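PDB 4MY0: GCN5-related N-acetyltransferase from Kribbella flavida, which probably transfers an acetyl group from acetyl-coenzyme A to an amine, possibly on an aminoglycoside, as a member of the GNAT superfamily. Local coordinates for residues C[73-78]-C[350-355]; C[128-133]-C[344-349]; C[285-290]-C[314-319]. All coordinates share one frame; numbering follows the deposited sequence.

Contact 1 (C[73-78]-C[350-355]); sequences QWWGGR and ALYAGT
The indole N-H of Trp75, whose ring faces Tyr352 across the contact, is bound from its own strand by the side-chain amide of Gln73: NE1 of Trp75 lies 2.8 Å from OE1 of Gln73. The bond is bent, and the donor sits 62° above the carbonyl plane, so the indole is held by a bond that does not use a carbonyl lone pair. Tyr352 then meets one indole face with its CE2 edge in a T-shaped (edge-to-face) stack. CE2 of Tyr352 is 3.9 Å from CG of Trp75, and the phenol and pyrrole rings are turned 70° against each other. With CG anti to the backbone N (chi1 -174°), the phenol reaches out from the helix to the indole. The far end of the same indole rests against Ala353, CH2 of Trp75 being 3.8 Å from its CB. Just beyond, Gly354 ends the helix in a Schellman motif, while a type I' turn from Trp75 to Arg78 closes the opposing hairpin. Tyr352 OH is hydrogen-bonded to the carbonyl of Ala290, and Arg294 makes a cation-pi contact with its ring. The contact thus joins the hairpin of strands 61-75 and 78-90 to the end of helix 345-352, with Leu282 and Leu284 of strand 274-284 packed against Tyr352.

Contact 2 (C[128-133]-C[344-349]); sequences IYRHLG and GSRGLA. With AC8 ([(2R,3R,4R,5R)-5-(6-amino-9H-purin-9-yl)-3,4-bis(phosphonooxy)tetrahydrofuran-2-yl]methyl (3R)-3-hydroxy-2,2-dimethyl-4-oxo-4-({3-oxo-3-[(2-sulfanylethyl)amino]propyl}amino)butyl dihydrogen diphosphate), chain L.
Arg130 and Arg346 meet as two crossing side chains, an example of paired arginines sharing a single acid. The extended chain of Arg130 lays its CD over one face of the Arg346 guanidinium, toward the rim, where CD of Arg130 comes within 3.6 Å of NH1 of Arg346. The two guanidinium planes are inclined by 35°, and the bend in Arg346 at chi3 (56°) brings its planar end alongside the Arg130 chain. NE of Arg130 and NH1 of Arg346 both form salt bridges to OE2 of Glu135, which probably offsets their charges. Beyond this pair, Arg130 NH1 and NH2 bind the carbonyls of Val267 and His264 of a second subunit, so the arrangement also reaches the assembly interface. Next to the arginines the backbones come close: Ser345 OG donates to O of Gly133 over 2.7 Å, approaching 28° from the carbonyl plane. Gly133 closes the preceding helix with a Schellman motif and packs against Ser345, whose CB is 3.7 Å from CA of Gly133. On the cofactor side of that helix, OH of Tyr129 stands 3.0 Å from the sulfur S1P of the bound coenzyme A analogue. Helix 126-131, which lines this GNAT cofactor pocket, thereby abuts the N terminus of helix 345-352, with Met281 and Arg283 of strand 274-284 packed beside the contact and helix 99-113 against Ile128, Tyr129 and Leu132.

Contact 3 (C[285-290]-C[314-319]); sequences LDAPAA and PAQSGR
The N terminus of helix 287-293, where Asp286 is the N-cap and Ala287 begins the first turn, receives the side chain of Gln316 from the short 3-10 segment 314-316. Gln316 leaves its backbone with CG anti to the carbonyl carbon (chi1 -70°) and runs on extended, so that its amide oxygen ends at the start of the helix. OE1 of Gln316 is 3.3 Å from CB of Ala287, touching that methyl group, and 3.0 Å from N of Asp286, an approach whose angle is too poor for a hydrogen bond. A still closer approach to the Ala287 amide is unusually short, and the details there are doubtful. Because the first-turn N-H groups point out past the N-terminal end of the helix, roughly along its axis, a carbonyl oxygen placed here would probably be favoured by the positive end of the helix dipole. The N-cap itself is held from within: OD2 of Asp286 accepts from N of Ala289 in a weak but fairly straight capping bond, 3.3 Å long. The cap directly follows strand 274-284, and the helix it starts belongs to the sterol carrier protein-like part of the chain; the 3-10 segment facing it leads into strand 318-325 of the five-stranded sheet there. The NH2 end of the Gln316 amide has its own partners, NE2 donating to OD1 of Asp310 and weakly to the carbonyl of Leu284, consistent with the modelled orientation of the amide. Leu285, whose CB points away from the 314-319 segment, packs on Leu108, Ser111 and Arg112 of helix 99-113.

Overall arrangement
From the N terminus, the chain first lays down 73-78 at a hairpin tip of the GNAT region, then 128-133 beside the cofactor, and only much later 285-290, where strand 274-284 gives way to helix 287-293. The returns come in reverse order: contact 3 closes first, a short loop through 314-319; contact 2 follows at 344-349, and contact 1 closes the longest loop at 350-355. The three loops are therefore concentric, and none cross. Helix 345-352 serves both outer contacts, joining the sterol carrier region to two parts of the N-terminal GNAT region. Contact 3 borders contact 2, through Leu348 packing on Gln316 and Ala287, and, at Ala290, contact 1.

Contact 1 (C[73-78]-C[350-355])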
loop_
_atom_site.group_PDB
_atom_site.type_symbol
_atom_site.label_atom_id
_atom_site.label_comp_id
_atom_site.label_asym_id
_atom_site.label_seq_id
_atom_site.Cartn_x
_atom_site.Cartn_y
_atom_site.Cartn_z
ATOM N N GLN C 73 4.925 -16.367 -37.048
ATOM C CA GLN C 73 5.837 -16.087 -35.941
ATOM C C GLN C 73 7.265 -16.098 -36.455
ATOM O O GLN C 73 7.659 -16.976 -37.230
ATOM C CB GLN C 73 5.658 -17.076 -34.786
ATOM C CG GLN C 73 6.298 -16.595 -33.477
ATOM C CD GLN C 73 6.170 -17.605 -32.357
ATOM O OE1 GLN C 73 6.094 -18.807 -32.602
ATOM N NE2 GLN C 73 6.141 -17.121 -31.119
ATOM N N TRP C 74 8.033 -15.097 -36.051
ATOM C CA TRP C 74 9.417 -15.005 -36.499
ATOM C C TRP C 74 10.240 -16.079 -35.803
ATOM O O TRP C 74 10.120 -16.265 -34.591
ATOM C CB TRP C 74 9.982 -13.627 -36.162
ATOM C CG TRP C 74 9.484 -12.526 -37.068
ATOM C CD1 TRP C 74 8.437 -11.673 -36.839
ATOM C CD2 TRP C 74 10.031 -12.160 -38.341
ATOM N NE1 TRP C 74 8.305 -10.800 -37.896
ATOM C CE2 TRP C 74 9.271 -11.077 -38.831
ATOM C CE3 TRP C 74 11.090 -12.648 -39.114
ATOM C CZ2 TRP C 74 9.534 -10.475 -40.063
ATOM C CZ3 TRP C 74 11.359 -12.043 -40.332
ATOM C CH2 TRP C 74 10.583 -10.968 -40.797
ATOM N N TRP C 75 11.055 -16.798 -36.571
ATOM C CA TRP C 75 12.037 -17.702 -35.980
ATOM C C TRP C 75 13.339 -17.629 -36.758
ATOM O O TRP C 75 13.387 -17.974 -37.957
ATOM C CB TRP C 75 11.502 -19.136 -35.902
ATOM C CG TRP C 75 10.495 -19.306 -34.790
ATOM C CD1 TRP C 75 9.135 -19.398 -34.921
ATOM C CD2 TRP C 75 10.770 -19.373 -33.383
ATOM N NE1 TRP C 75 8.552 -19.537 -33.682
ATOM C CE2 TRP C 75 9.533 -19.518 -32.719
ATOM C CE3 TRP C 75 11.940 -19.331 -32.620
ATOM C CZ2 TRP C 75 9.433 -19.622 -31.326
ATOM C CZ3 TRP C 75 11.839 -19.424 -31.228
ATOM C CH2 TRP C 75 10.598 -19.572 -30.601
ATOM N N GLY C 76 14.386 -17.152 -36.079
ATOM C CA GLY C 76 15.672 -16.910 -36.716
ATOM C C GLY C 76 15.557 -16.024 -37.936
ATOM O O GLY C 76 16.212 -16.262 -38.953
ATOM N N GLY C 77 14.713 -14.999 -37.860
ATOM C CA GLY C 77 14.605 -14.058 -38.964
ATOM C C GLY C 77 13.804 -14.537 -40.172
ATOM O O GLY C 77 13.876 -13.930 -41.238
ATOM N N ARG C 78 13.036 -15.614 -40.010
ATOM C CA ARG C 78 12.065 -16.009 -41.034
ATOM C C ARG C 78 10.654 -16.160 -40.441
ATOM O O ARG C 78 10.498 -16.451 -39.249
ATOM C CB ARG C 78 12.507 -17.292 -41.750
ATOM C CG ARG C 78 13.814 -17.147 -42.534
ATOM C CD ARG C 78 13.774 -17.919 -43.855
ATOM N NE ARG C 78 13.876 -19.361 -43.665
ATOM C CZ ARG C 78 13.225 -20.270 -44.394
ATOM N NH1 ARG C 78 12.400 -19.899 -45.365
ATOM N NH2 ARG C 78 13.388 -21.559 -44.140
ATOM N N ALA C 350 10.843 -26.849 -26.903
ATOM C CA ALA C 350 11.833 -26.038 -26.192
ATOM C C ALA C 350 13.160 -25.966 -26.970
ATOM O O ALA C 350 13.788 -24.903 -27.055
ATOM C CB ALA C 350 12.057 -26.569 -24.785
ATOM N N LEU C 351 13.585 -27.093 -27.537
ATOM C CA LEU C 351 14.793 -27.116 -28.365
ATOM C C LEU C 351 14.640 -26.186 -29.575
ATOM O O LEU C 351 15.555 -25.416 -29.903
ATOM C CB LEU C 351 15.096 -28.545 -28.829
ATOM C CG LEU C 351 16.180 -28.695 -29.892
ATOM C CD1 LEU C 351 17.515 -28.325 -29.300
ATOM C CD2 LEU C 351 16.224 -30.108 -30.504
ATOM N N TYR C 352 13.474 -26.247 -30.221
ATOM C CA TYR C 352 13.163 -25.402 -31.379
ATOM C C TYR C 352 13.237 -23.930 -30.999
ATOM O O TYR C 352 13.602 -23.081 -31.818
ATOM C CB TYR C 352 11.759 -25.729 -31.894
ATOM C CG TYR C 352 11.359 -25.029 -33.179
ATOM C CD1 TYR C 352 11.551 -25.649 -34.408
ATOM C CD2 TYR C 352 10.760 -23.767 -33.165
ATOM C CE1 TYR C 352 11.185 -25.029 -35.591
ATOM C CE2 TYR C 352 10.372 -23.136 -34.352
ATOM C CZ TYR C 352 10.592 -23.785 -35.559
ATOM O OH TYR C 352 10.232 -23.197 -36.751
ATOM N N ALA C 353 12.887 -23.635 -29.752
ATOM C CA ALA C 353 12.880 -22.261 -29.265
ATOM C C ALA C 353 14.259 -21.780 -28.811
ATOM O O ALA C 353 14.398 -20.628 -28.403
ATOM C CB ALA C 353 11.876 -22.111 -28.116
ATOM N N GLY C 354 15.260 -22.660 -28.848
ATOM C CA GLY C 354 16.609 -22.303 -28.428
ATOM C C GLY C 354 16.943 -22.510 -26.950
ATOM O O GLY C 354 17.961 -22.027 -26.464
ATOM N N THR C 355 16.103 -23.232 -26.217
ATOM C CA THR C 355 16.432 -23.555 -24.826
ATOM C C THR C 355 17.689 -24.444 -24.799
ATOM O O THR C 355 17.783 -25.410 -25.551
ATOM C CB THR C 355 15.239 -24.258 -24.141
ATOM O OG1 THR C 355 14.060 -23.462 -24.321
ATOM C CG2 THR C 355 15.483 -24.469 -22.641
#

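Contact 2 (C[128-133]-C[344-349])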
loop_
_atom_site.group_PDB
_atom_site.type_symbol
_atom_site.label_atom_id
_atom_site.label_comp_id
_atom_site.label_asym_id
_atom_site.label_seq_id
_atom_site.Cartn_x
_atom_site.Cartn_y
_atom_site.Cartn_z
ATOM N N ILE C 128 -2.565 -28.632 -18.153
ATOM C CA ILE C 128 -3.246 -29.163 -19.332
ATOM C C ILE C 128 -2.380 -29.030 -20.585
ATOM O O ILE C 128 -2.322 -29.935 -21.418
ATOM C CB ILE C 128 -4.640 -28.513 -19.560
ATOM C CG1 ILE C 128 -5.274 -29.045 -20.848
ATOM C CG2 ILE C 128 -4.555 -26.975 -19.623
ATOM C CD1 ILE C 128 -6.779 -28.734 -20.955
ATOM N N TYR C 129 -1.674 -27.915 -20.707
ATOM C CA TYR C 129 -0.897 -27.672 -21.921
ATOM C C TYR C 129 0.357 -28.541 -22.009
ATOM O O TYR C 129 0.698 -29.030 -23.092
ATOM C CB TYR C 129 -0.610 -26.174 -22.092
ATOM C CG TYR C 129 -1.901 -25.385 -22.165
ATOM C CD1 TYR C 129 -2.789 -25.575 -23.222
ATOM C CD2 TYR C 129 -2.258 -24.492 -21.152
ATOM C CE1 TYR C 129 -3.994 -24.868 -23.291
ATOM C CE2 TYR C 129 -3.451 -23.775 -21.210
ATOM C CZ TYR C 129 -4.315 -23.971 -22.285
ATOM O OH TYR C 129 -5.505 -23.266 -22.354
ATOM N N ARG C 130 1.021 -28.770 -20.879
ATOM C CA ARG C 130 2.167 -29.677 -20.872
ATOM C C ARG C 130 1.741 -31.115 -21.206
ATOM O O ARG C 130 2.443 -31.811 -21.923
ATOM C CB ARG C 130 2.895 -29.611 -19.521
ATOM C CG ARG C 130 3.742 -28.351 -19.382
ATOM C CD ARG C 130 4.454 -28.255 -18.035
ATOM N NE ARG C 130 5.490 -27.223 -18.122
ATOM C CZ ARG C 130 5.901 -26.485 -17.097
ATOM N NH1 ARG C 130 5.360 -26.667 -15.902
ATOM N NH2 ARG C 130 6.849 -25.569 -17.270
ATOM N N HIS C 131 0.598 -31.549 -20.679
ATOM C CA HIS C 131 0.052 -32.863 -21.026
ATOM C C HIS C 131 -0.185 -32.982 -22.533
ATOM O O HIS C 131 -0.032 -34.054 -23.109
ATOM C CB HIS C 131 -1.263 -33.120 -20.274
ATOM C CG HIS C 131 -1.078 -33.548 -18.851
ATOM N ND1 HIS C 131 -0.077 -34.409 -18.459
ATOM C CD2 HIS C 131 -1.767 -33.236 -17.729
ATOM C CE1 HIS C 131 -0.150 -34.601 -17.155
ATOM N NE2 HIS C 131 -1.168 -33.902 -16.688
ATOM N N LEU C 132 -0.552 -31.871 -23.170
ATOM C CA LEU C 132 -0.799 -31.870 -24.620
ATOM C C LEU C 132 0.458 -31.630 -25.448
ATOM O O LEU C 132 0.401 -31.640 -26.684
ATOM C CB LEU C 132 -1.836 -30.803 -24.980
ATOM C CG LEU C 132 -3.246 -31.151 -24.523
ATOM C CD1 LEU C 132 -4.005 -29.883 -24.294
ATOM C CD2 LEU C 132 -3.939 -32.013 -25.560
ATOM N N GLY C 133 1.587 -31.383 -24.785
ATOM C CA GLY C 133 2.839 -31.275 -25.503
ATOM C C GLY C 133 3.455 -29.889 -25.616
ATOM O O GLY C 133 4.518 -29.752 -26.216
ATOM N N GLY C 344 10.398 -35.739 -26.215
ATOM C CA GLY C 344 8.962 -35.727 -26.425
ATOM C C GLY C 344 8.599 -34.400 -27.060
ATOM O O GLY C 344 9.493 -33.647 -27.458
ATOM N N SER C 345 7.304 -34.098 -27.132
ATOM C CA SER C 345 6.845 -32.833 -27.705
ATOM C C SER C 345 7.341 -31.590 -26.947
ATOM O O SER C 345 7.737 -30.591 -27.570
ATOM C CB SER C 345 5.316 -32.813 -27.803
ATOM O OG SER C 345 4.848 -31.545 -28.234
ATOM N N ARG C 346 7.313 -31.640 -25.618
ATOM C CA ARG C 346 7.790 -30.519 -24.811
ATOM C C ARG C 346 9.273 -30.197 -25.100
ATOM O O ARG C 346 9.639 -29.037 -25.318
ATOM C CB ARG C 346 7.583 -30.812 -23.319
ATOM C CG ARG C 346 6.110 -30.994 -22.895
ATOM C CD ARG C 346 6.007 -31.463 -21.458
ATOM N NE ARG C 346 6.695 -30.547 -20.537
ATOM C CZ ARG C 346 6.975 -30.831 -19.263
ATOM N NH1 ARG C 346 7.607 -29.932 -18.516
ATOM N NH2 ARG C 346 6.627 -32.014 -18.728
ATOM N N GLY C 347 10.120 -31.224 -25.123
ATOM C CA GLY C 347 11.543 -31.022 -25.359
ATOM C C GLY C 347 11.811 -30.543 -26.777
ATOM O O GLY C 347 12.659 -29.669 -27.019
ATOM N N LEU C 348 11.079 -31.119 -27.725
ATOM C CA LEU C 348 11.165 -30.704 -29.122
ATOM C C LEU C 348 10.861 -29.202 -29.273
ATOM O O LEU C 348 11.639 -28.441 -29.871
ATOM C CB LEU C 348 10.172 -31.527 -29.946
ATOM C CG LEU C 348 10.145 -31.228 -31.435
ATOM C CD1 LEU C 348 11.510 -31.522 -32.025
ATOM C CD2 LEU C 348 9.036 -32.034 -32.119
ATOM N N ALA C 349 9.730 -28.778 -28.721
ATOM C CA ALA C 349 9.344 -27.365 -28.766
ATOM C C ALA C 349 10.384 -26.459 -28.087
ATOM O O ALA C 349 10.751 -25.414 -28.623
ATOM C CB ALA C 349 7.971 -27.169 -28.134
HETATM N N1A AC8 L . -4.906 -26.465 -11.755
HETATM O O1A AC8 L . -8.999 -31.804 -19.635
HETATM P P1A AC8 L . -9.080 -31.443 -18.160
HETATM C C1B AC8 L . -5.377 -30.392 -15.006
HETATM S S1P AC8 L . -5.374 -20.720 -20.761
HETATM C C2A AC8 L . -4.131 -27.561 -11.868
HETATM O O2A AC8 L . -10.189 -32.052 -17.350
HETATM P P2A AC8 L . -10.346 -28.862 -17.993
HETATM C C2B AC8 L . -6.190 -31.635 -14.725
HETATM O O2B AC8 L . -5.915 -32.113 -13.402
HETATM O O2C AC8 L . -7.547 -34.018 -13.367
HETATM C C2P AC8 L . -6.719 -21.477 -19.785
HETATM N N3A AC8 L . -4.413 -28.500 -12.784
HETATM O O3A AC8 L . -9.076 -29.844 -18.098
HETATM C C3B AC8 L . -5.682 -32.585 -15.815
HETATM O O3B AC8 L . -4.411 -33.110 -15.418
HETATM P P3B AC8 L . -4.152 -34.589 -14.796
HETATM O O3C AC8 L . -8.117 -31.812 -12.304
HETATM C C3P AC8 L . -7.727 -20.351 -19.732
HETATM C C4A AC8 L . -5.485 -28.344 -13.608
HETATM O O4A AC8 L . -11.480 -29.423 -18.823
HETATM C C4B AC8 L . -5.361 -31.680 -16.990
HETATM O O4B AC8 L . -5.217 -30.369 -16.432
HETATM O O4C AC8 L . -6.352 -33.276 -11.251
HETATM P P4C AC8 L . -7.062 -32.864 -12.519
HETATM N N4P AC8 L . -8.957 -20.581 -18.980
HETATM C C5A AC8 L . -6.288 -27.217 -13.511
HETATM O O5A AC8 L . -10.552 -28.525 -16.545
HETATM C C5B AC8 L . -6.458 -31.665 -18.049
HETATM O O5B AC8 L . -7.713 -31.766 -17.385
HETATM C C5P AC8 L . -9.135 -20.665 -17.666
HETATM O O5P AC8 L . -8.186 -20.628 -16.891
HETATM C C6A AC8 L . -5.977 -26.258 -12.553
HETATM N N6A AC8 L . -6.737 -25.141 -12.415
HETATM O O6A AC8 L . -9.760 -27.552 -18.712
HETATM C C6P AC8 L . -10.569 -20.790 -17.205
HETATM N N7A AC8 L . -7.274 -27.328 -14.434
HETATM O O7A AC8 L . -5.142 -34.788 -13.673
HETATM C C7P AC8 L . -10.797 -21.634 -15.942
HETATM C C8A AC8 L . -7.075 -28.496 -15.096
HETATM O O8A AC8 L . -4.350 -35.527 -15.970
HETATM N N8P AC8 L . -10.460 -23.021 -16.275
HETATM N N9A AC8 L . -5.993 -29.112 -14.576
HETATM O O9A AC8 L . -2.725 -34.493 -14.303
HETATM C C9P AC8 L . -10.936 -23.766 -17.270
HETATM O O9P AC8 L . -11.774 -23.318 -18.035
HETATM C CAP AC8 L . -10.439 -25.193 -17.434
HETATM O OAP AC8 L . -10.303 -25.811 -16.154
HETATM C CBP AC8 L . -9.088 -25.309 -18.153
HETATM C CCP AC8 L . -8.682 -26.791 -18.158
HETATM C CDP AC8 L . -9.211 -24.822 -19.593
HETATM C CEP AC8 L . -8.007 -24.513 -17.441
#

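Contact 3 (C[285-290]-C[314-319])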
loop_
_atom_site.group_PDB
_atom_site.type_symbol
_atom_site.label_atom_id
_atom_site.label_comp_id
_atom_site.label_asym_id
_atom_site.label_seq_id
_atom_site.Cartn_x
_atom_site.Cartn_y
_atom_site.Cartn_z
ATOM N N LEU C 285 3.668 -28.837 -34.438
ATOM C CA LEU C 285 2.609 -29.699 -34.970
ATOM C C LEU C 285 3.060 -30.515 -36.187
ATOM O O LEU C 285 2.535 -31.605 -36.442
ATOM C CB LEU C 285 1.390 -28.867 -35.369
ATOM C CG LEU C 285 0.838 -27.892 -34.338
ATOM C CD1 LEU C 285 -0.360 -27.161 -34.911
ATOM C CD2 LEU C 285 0.468 -28.646 -33.079
ATOM N N ASP C 286 3.999 -29.960 -36.955
ATOM C CA ASP C 286 4.548 -30.633 -38.138
ATOM C C ASP C 286 6.045 -30.300 -38.167
ATOM O O ASP C 286 6.457 -29.327 -38.800
ATOM C CB ASP C 286 3.833 -30.132 -39.410
ATOM C CG ASP C 286 4.421 -30.710 -40.714
ATOM O OD1 ASP C 286 3.776 -30.522 -41.772
ATOM O OD2 ASP C 286 5.512 -31.335 -40.707
ATOM N N ALA C 287 6.851 -31.109 -37.485
ATOM C CA ALA C 287 8.260 -30.776 -37.275
ATOM C C ALA C 287 9.098 -30.580 -38.547
ATOM O O ALA C 287 9.889 -29.635 -38.603
ATOM C CB ALA C 287 8.932 -31.776 -36.313
ATOM N N PRO C 288 8.945 -31.460 -39.566
ATOM C CA PRO C 288 9.733 -31.189 -40.777
ATOM C C PRO C 288 9.417 -29.824 -41.367
ATOM O O PRO C 288 10.336 -29.127 -41.808
ATOM C CB PRO C 288 9.297 -32.302 -41.746
ATOM C CG PRO C 288 8.924 -33.440 -40.848
ATOM C CD PRO C 288 8.291 -32.785 -39.624
ATOM N N ALA C 289 8.142 -29.440 -41.364
ATOM C CA ALA C 289 7.747 -28.171 -41.977
ATOM C C ALA C 289 8.161 -26.999 -41.100
ATOM O O ALA C 289 8.517 -25.940 -41.603
ATOM C CB ALA C 289 6.241 -28.137 -42.254
ATOM N N ALA C 290 8.102 -27.183 -39.784
ATOM C CA ALA C 290 8.584 -26.160 -38.851
ATOM C C ALA C 290 10.095 -25.920 -39.029
ATOM O O ALA C 290 10.579 -24.778 -38.973
ATOM C CB ALA C 290 8.278 -26.577 -37.400
ATOM N N PRO C 314 1.431 -38.398 -34.183
ATOM C CA PRO C 314 2.182 -39.575 -34.629
ATOM C C PRO C 314 2.999 -39.333 -35.900
ATOM O O PRO C 314 4.065 -39.931 -36.060
ATOM C CB PRO C 314 1.078 -40.604 -34.894
ATOM C CG PRO C 314 -0.024 -40.211 -33.958
ATOM C CD PRO C 314 0.008 -38.708 -33.945
ATOM N N ALA C 315 2.516 -38.473 -36.789
ATOM C CA ALA C 315 3.259 -38.173 -38.013
ATOM C C ALA C 315 4.654 -37.572 -37.734
ATOM O O ALA C 315 5.569 -37.715 -38.554
ATOM C CB ALA C 315 2.441 -37.260 -38.920
ATOM N N GLN C 316 4.804 -36.906 -36.584
ATOM C CA GLN C 316 6.081 -36.323 -36.160
ATOM C C GLN C 316 6.997 -37.345 -35.505
ATOM O O GLN C 316 8.194 -37.094 -35.329
ATOM C CB GLN C 316 5.855 -35.204 -35.115
ATOM C CG GLN C 316 5.218 -33.969 -35.657
ATOM C CD GLN C 316 5.460 -32.762 -34.786
ATOM O OE1 GLN C 316 5.835 -31.705 -35.291
ATOM N NE2 GLN C 316 5.244 -32.905 -33.474
ATOM N N SER C 317 6.437 -38.476 -35.092
ATOM C CA SER C 317 7.183 -39.394 -34.237
ATOM C C SER C 317 8.133 -40.285 -35.020
ATOM O O SER C 317 7.916 -40.542 -36.205
ATOM C CB SER C 317 6.232 -40.249 -33.411
ATOM O OG SER C 317 5.517 -39.433 -32.500
ATOM N N GLY C 318 9.176 -40.763 -34.347
ATOM C CA GLY C 318 10.164 -41.623 -34.992
ATOM C C GLY C 318 11.524 -40.961 -35.063
ATOM O O GLY C 318 11.750 -39.896 -34.456
ATOM N N ARG C 319 12.438 -41.587 -35.802
ATOM C CA ARG C 319 13.801 -41.088 -35.892
ATOM C C ARG C 319 14.017 -40.229 -37.130
ATOM O O ARG C 319 13.735 -40.638 -38.257
ATOM C CB ARG C 319 14.811 -42.231 -35.871
ATOM C CG ARG C 319 16.236 -41.732 -35.786
ATOM C CD ARG C 319 17.171 -42.869 -35.499
ATOM N NE ARG C 319 18.560 -42.441 -35.395
ATOM C CZ ARG C 319 19.411 -42.957 -34.518
ATOM N NH1 ARG C 319 18.991 -43.892 -33.673
ATOM N NH2 ARG C 319 20.671 -42.541 -34.476
#